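Local coordinates for B12-binding domain-containing protein (Kitasatospora setae, PDB 6WTE) that binds cobalamin and a [4Fe-4S] cluster and acts as a radical S-adenosylmethionine family methylase, TsrM, whose catalysis is non-radical, at residues A18-A21 and L22-T26; T27-D31 and E32-V36. All coordinates share one frame; numbering follows the deposited sequence.

Both contacts belong to helix 20-31, which links strand 4-9 to strand 35-40 in a beta-alpha-beta unit of the B12-binding domain. Contact 1 is the start of that helix, and contact 2 is its end and the turn into strand 35-40. Their centres lie 12 Å apart. Contact 1 is buried against the cofactor: Tyr20, Ala21, Val24 and Leu25 touch cobalamin, and the side chain of Ala21 is about 3 Å from it at the nearest atoms. In contact 2 the side chain of Leu29 is about 8 Å from the cofactor. The two contacts meet where Thr26 OG1 packs 3.5 Å from Val36 CG1.

Contact 1: residues A18-A21 and L22-T26; sequences APYA and LDVLT
Pro19 and Leu22 meet at the first turn of helix 20-31, in the B12-binding domain. Pro19 is also the centre of an inverse gamma turn, with a weak bond from Tyr20 N back to Ala18 O. Backbone bonds then build the helix. Leu22 N donates to Pro19 O at 2.9 Å. Val24 N reaches Tyr20 O, and Leu25 N reaches Ala21 O; both are close to straight. Asp23 N adds a weak bond to Tyr20 O.

The apolar contacts are few. Pro19 CB lies 4.1 Å from Leu22 CG. In Tyr20, chi1 of -171° sets CG opposite the backbone N and carries the ring along the helix, where it slants past Val24, with Tyr20 CE1 4.1 Å from Val24 CG2. Asp23 CB sits at the ring edge.

Both polar ends are satisfied inside the protein. Tyr20 OH bonds to Glu255 and to Leu222 N. Asp23 OD2 forms a salt bridge with Arg199 and a hydrogen bond with Asn209. Tyr20, Ala21, Val24 and Leu25 also touch cobalamin. One turn on, Leu22 O takes two donors from opposite faces of its plane: Thr26 N at 2.8 Å and Thr26 OG1 at 2.7 Å.

Contact 2: residues T27-D31 and E32-V36; sequences TALED and EGFEV
Leu29 O and Phe34 N close a Schellman motif that ends helix 20-31. The bond is 3.0 Å long and fairly straight (160°). Gly33 N makes the second bond of the Schellman pair, to Glu30 O. Gly33 is the C-prime residue, with positive phi (95°), the backbone shape this turn needs and one that glycine adopts readily. Glu32 N still makes a helical bond to Ala28 O, and a weak one to Leu29 O.

Side chains pack beside this cap. Leu29 crosses Phe34 obliquely, with its CD2 3.9 Å from Phe34 CD2. Leu29 O lies in the plane of the Phe34 ring, at its edge. Phe34 CG is anti to its own carbonyl carbon (chi1 -65°), which puts the ring beside the helix end; Phe34 CD2 is 3.5 Å from Leu29 O. Val36 points back at the helix and crosses Leu29 at about a right angle. Its CG2 touches Leu29 CB at 3.5 Å and Glu30 CG at 3.9 Å. Glu30 CA also makes a CA-H...O contact with Phe34 O.

Two waters join the helix end to the start of strand 35-40. One donates to Phe34 O at 2.8 Å; its approach to Glu30 O is unusually short, and that bond is doubtful. The other donates to Glu30 OE2 at 2.8 Å and accepts from Val36 N at 3.0 Å.

Further out, helix 130-141 packs on Leu29 and Phe34, and Arg3 makes a cation-pi contact with Phe34. Asp31 OD1 pairs with Arg198. Glu30 OE1 forms salt bridges with Arg198 NH2 and Arg200 NH2, which should help fix its extended chain.

Contact 1: residues A18-A21 and L22-T26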
loop_
_atom_site.group_PDB
_atom_site.type_symbol
_atom_site.label_atom_id
_atom_site.label_comp_id
_atom_site.label_asym_id
_atom_site.label_seq_id
_atom_site.Cartn_x
_atom_site.Cartn_y
_atom_site.Cartn_z
ATOM N N ALA A 18 -10.847 -4.874 -1.732
ATOM C CA ALA A 18 -11.666 -4.688 -0.542
ATOM C C ALA A 18 -10.948 -3.784 0.458
ATOM O O ALA A 18 -9.740 -3.933 0.678
ATOM C CB ALA A 18 -11.987 -6.033 0.113
ATOM N N PRO A 19 -11.649 -2.815 1.055
ATOM C CA PRO A 19 -11.047 -1.942 2.094
ATOM C C PRO A 19 -10.916 -2.661 3.434
ATOM O O PRO A 19 -11.689 -2.474 4.379
ATOM C CB PRO A 19 -12.031 -0.773 2.161
ATOM C CG PRO A 19 -13.340 -1.390 1.788
ATOM C CD PRO A 19 -13.026 -2.413 0.724
ATOM N N TYR A 20 -9.887 -3.507 3.502
ATOM C CA TYR A 20 -9.632 -4.343 4.668
ATOM C C TYR A 20 -9.592 -3.519 5.949
ATOM O O TYR A 20 -10.062 -3.967 7.005
ATOM C CB TYR A 20 -8.307 -5.074 4.430
ATOM C CG TYR A 20 -7.910 -6.164 5.394
ATOM C CD1 TYR A 20 -8.793 -6.676 6.341
ATOM C CD2 TYR A 20 -6.626 -6.695 5.337
ATOM C CE1 TYR A 20 -8.394 -7.688 7.207
ATOM C CE2 TYR A 20 -6.225 -7.702 6.190
ATOM C CZ TYR A 20 -7.109 -8.197 7.121
ATOM O OH TYR A 20 -6.690 -9.203 7.970
ATOM N N ALA A 21 -9.053 -2.297 5.863
ATOM C CA ALA A 21 -9.000 -1.404 7.017
ATOM C C ALA A 21 -10.347 -1.304 7.712
ATOM O O ALA A 21 -10.425 -1.336 8.945
ATOM C CB ALA A 21 -8.544 -0.012 6.579
ATOM N N LEU A 22 -11.425 -1.204 6.936
ATOM C CA LEU A 22 -12.731 -1.002 7.545
ATOM C C LEU A 22 -13.202 -2.246 8.296
ATOM O O LEU A 22 -13.914 -2.126 9.301
ATOM C CB LEU A 22 -13.742 -0.567 6.477
ATOM C CG LEU A 22 -13.442 0.755 5.748
ATOM C CD1 LEU A 22 -14.662 1.251 4.967
ATOM C CD2 LEU A 22 -12.967 1.845 6.720
ATOM N N ASP A 23 -12.798 -3.444 7.856
ATOM C CA ASP A 23 -13.133 -4.638 8.626
ATOM C C ASP A 23 -12.397 -4.651 9.960
ATOM O O ASP A 23 -12.964 -5.055 10.985
ATOM C CB ASP A 23 -12.811 -5.908 7.830
ATOM C CG ASP A 23 -13.919 -6.308 6.862
ATOM O OD1 ASP A 23 -15.071 -5.827 6.994
ATOM O OD2 ASP A 23 -13.645 -7.143 5.971
ATOM N N VAL A 24 -11.130 -4.226 9.965
ATOM C CA VAL A 24 -10.378 -4.126 11.215
ATOM C C VAL A 24 -11.050 -3.129 12.154
ATOM O O VAL A 24 -11.254 -3.406 13.342
ATOM C CB VAL A 24 -8.917 -3.723 10.937
ATOM C CG1 VAL A 24 -8.132 -3.667 12.241
ATOM C CG2 VAL A 24 -8.253 -4.691 9.957
ATOM N N LEU A 25 -11.398 -1.953 11.629
ATOM C CA LEU A 25 -12.000 -0.915 12.463
ATOM C C LEU A 25 -13.387 -1.320 12.939
ATOM O O LEU A 25 -13.758 -1.042 14.086
ATOM C CB LEU A 25 -12.067 0.402 11.692
ATOM C CG LEU A 25 -10.742 0.976 11.211
ATOM C CD1 LEU A 25 -11.010 2.269 10.436
ATOM C CD2 LEU A 25 -9.820 1.240 12.393
ATOM N N THR A 26 -14.169 -1.968 12.069
ATOM C CA THR A 26 -15.507 -2.406 12.456
ATOM C C THR A 26 -15.437 -3.385 13.621
ATOM O O THR A 26 -16.181 -3.258 14.596
ATOM C CB THR A 26 -16.228 -3.035 11.263
ATOM O OG1 THR A 26 -16.462 -2.039 10.255
ATOM C CG2 THR A 26 -17.558 -3.669 11.697
#

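Contact 2: residues T27-D31 and E32-V36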
loop_
_atom_site.group_PDB
_atom_site.type_symbol
_atom_site.label_atom_id
_atom_site.label_comp_id
_atom_site.label_asym_id
_atom_site.label_seq_id
_atom_site.Cartn_x
_atom_site.Cartn_y
_atom_site.Cartn_z
ATOM N N THR A 27 -14.521 -4.357 13.547
ATOM C CA THR A 27 -14.417 -5.352 14.612
ATOM C C THR A 27 -14.137 -4.692 15.955
ATOM O O THR A 27 -14.819 -4.964 16.950
ATOM C CB THR A 27 -13.321 -6.366 14.279
ATOM O OG1 THR A 27 -13.712 -7.120 13.127
ATOM C CG2 THR A 27 -13.092 -7.321 15.448
ATOM N N ALA A 28 -13.141 -3.804 15.994
ATOM C CA ALA A 28 -12.766 -3.158 17.245
ATOM C C ALA A 28 -13.907 -2.305 17.786
ATOM O O ALA A 28 -14.228 -2.357 18.978
ATOM C CB ALA A 28 -11.515 -2.310 17.029
ATOM N N LEU A 29 -14.528 -1.510 16.918
ATOM C CA LEU A 29 -15.606 -0.638 17.372
ATOM C C LEU A 29 -16.798 -1.445 17.868
ATOM O O LEU A 29 -17.368 -1.138 18.919
ATOM C CB LEU A 29 -16.017 0.301 16.245
ATOM C CG LEU A 29 -15.088 1.481 15.976
ATOM C CD1 LEU A 29 -15.492 2.121 14.667
ATOM C CD2 LEU A 29 -15.161 2.480 17.127
ATOM N N GLU A 30 -17.175 -2.498 17.137
ATOM C CA GLU A 30 -18.288 -3.332 17.583
ATOM C C GLU A 30 -17.974 -4.018 18.907
ATOM O O GLU A 30 -18.842 -4.114 19.784
ATOM C CB GLU A 30 -18.632 -4.368 16.510
ATOM C CG GLU A 30 -19.298 -3.775 15.279
ATOM C CD GLU A 30 -19.691 -4.832 14.263
ATOM O OE1 GLU A 30 -19.127 -5.942 14.315
ATOM O OE2 GLU A 30 -20.563 -4.547 13.415
ATOM N N ASP A 31 -16.737 -4.499 19.076
ATOM C CA ASP A 31 -16.361 -5.156 20.321
ATOM C C ASP A 31 -16.390 -4.199 21.507
ATOM O O ASP A 31 -16.546 -4.650 22.646
ATOM C CB ASP A 31 -14.973 -5.794 20.194
ATOM C CG ASP A 31 -14.971 -7.035 19.311
ATOM O OD1 ASP A 31 -16.049 -7.443 18.829
ATOM O OD2 ASP A 31 -13.886 -7.609 19.100
ATOM N N GLU A 32 -16.245 -2.898 21.267
ATOM C CA GLU A 32 -16.319 -1.884 22.312
ATOM C C GLU A 32 -17.718 -1.309 22.480
ATOM O O GLU A 32 -17.888 -0.323 23.205
ATOM C CB GLU A 32 -15.328 -0.755 22.024
ATOM C CG GLU A 32 -13.871 -1.165 22.174
ATOM C CD GLU A 32 -13.505 -1.507 23.606
ATOM O OE1 GLU A 32 -14.095 -0.913 24.534
ATOM O OE2 GLU A 32 -12.630 -2.376 23.804
ATOM N N GLY A 33 -18.717 -1.894 21.828
ATOM C CA GLY A 33 -20.094 -1.516 22.056
ATOM C C GLY A 33 -20.671 -0.489 21.112
ATOM O O GLY A 33 -21.772 0.016 21.375
ATOM N N PHE A 34 -19.989 -0.173 20.018
ATOM C CA PHE A 34 -20.510 0.781 19.054
ATOM C C PHE A 34 -21.238 0.068 17.924
ATOM O O PHE A 34 -20.962 -1.095 17.610
ATOM C CB PHE A 34 -19.386 1.650 18.486
ATOM C CG PHE A 34 -18.752 2.535 19.513
ATOM C CD1 PHE A 34 -19.337 3.745 19.860
ATOM C CD2 PHE A 34 -17.592 2.143 20.154
ATOM C CE1 PHE A 34 -18.766 4.548 20.822
ATOM C CE2 PHE A 34 -17.015 2.940 21.116
ATOM C CZ PHE A 34 -17.602 4.148 21.450
ATOM N N GLU A 35 -22.187 0.779 17.323
ATOM C CA GLU A 35 -22.825 0.329 16.100
ATOM C C GLU A 35 -22.046 0.916 14.929
ATOM O O GLU A 35 -21.729 2.108 14.929
ATOM C CB GLU A 35 -24.288 0.772 16.056
ATOM C CG GLU A 35 -25.047 0.310 14.828
ATOM C CD GLU A 35 -26.465 0.845 14.791
ATOM O OE1 GLU A 35 -26.786 1.734 15.608
ATOM O OE2 GLU A 35 -27.256 0.381 13.941
ATOM N N VAL A 36 -21.712 0.078 13.949
ATOM C CA VAL A 36 -20.888 0.493 12.824
ATOM C C VAL A 36 -21.640 0.234 11.531
ATOM O O VAL A 36 -22.158 -0.867 11.316
ATOM C CB VAL A 36 -19.535 -0.239 12.799
ATOM C CG1 VAL A 36 -18.684 0.314 11.679
ATOM C CG2 VAL A 36 -18.838 -0.102 14.136
HETATM O O HOH W 1 -22.582 -2.741 14.244
HETATM O O HOH W 2 -21.199 -3.229 19.466
#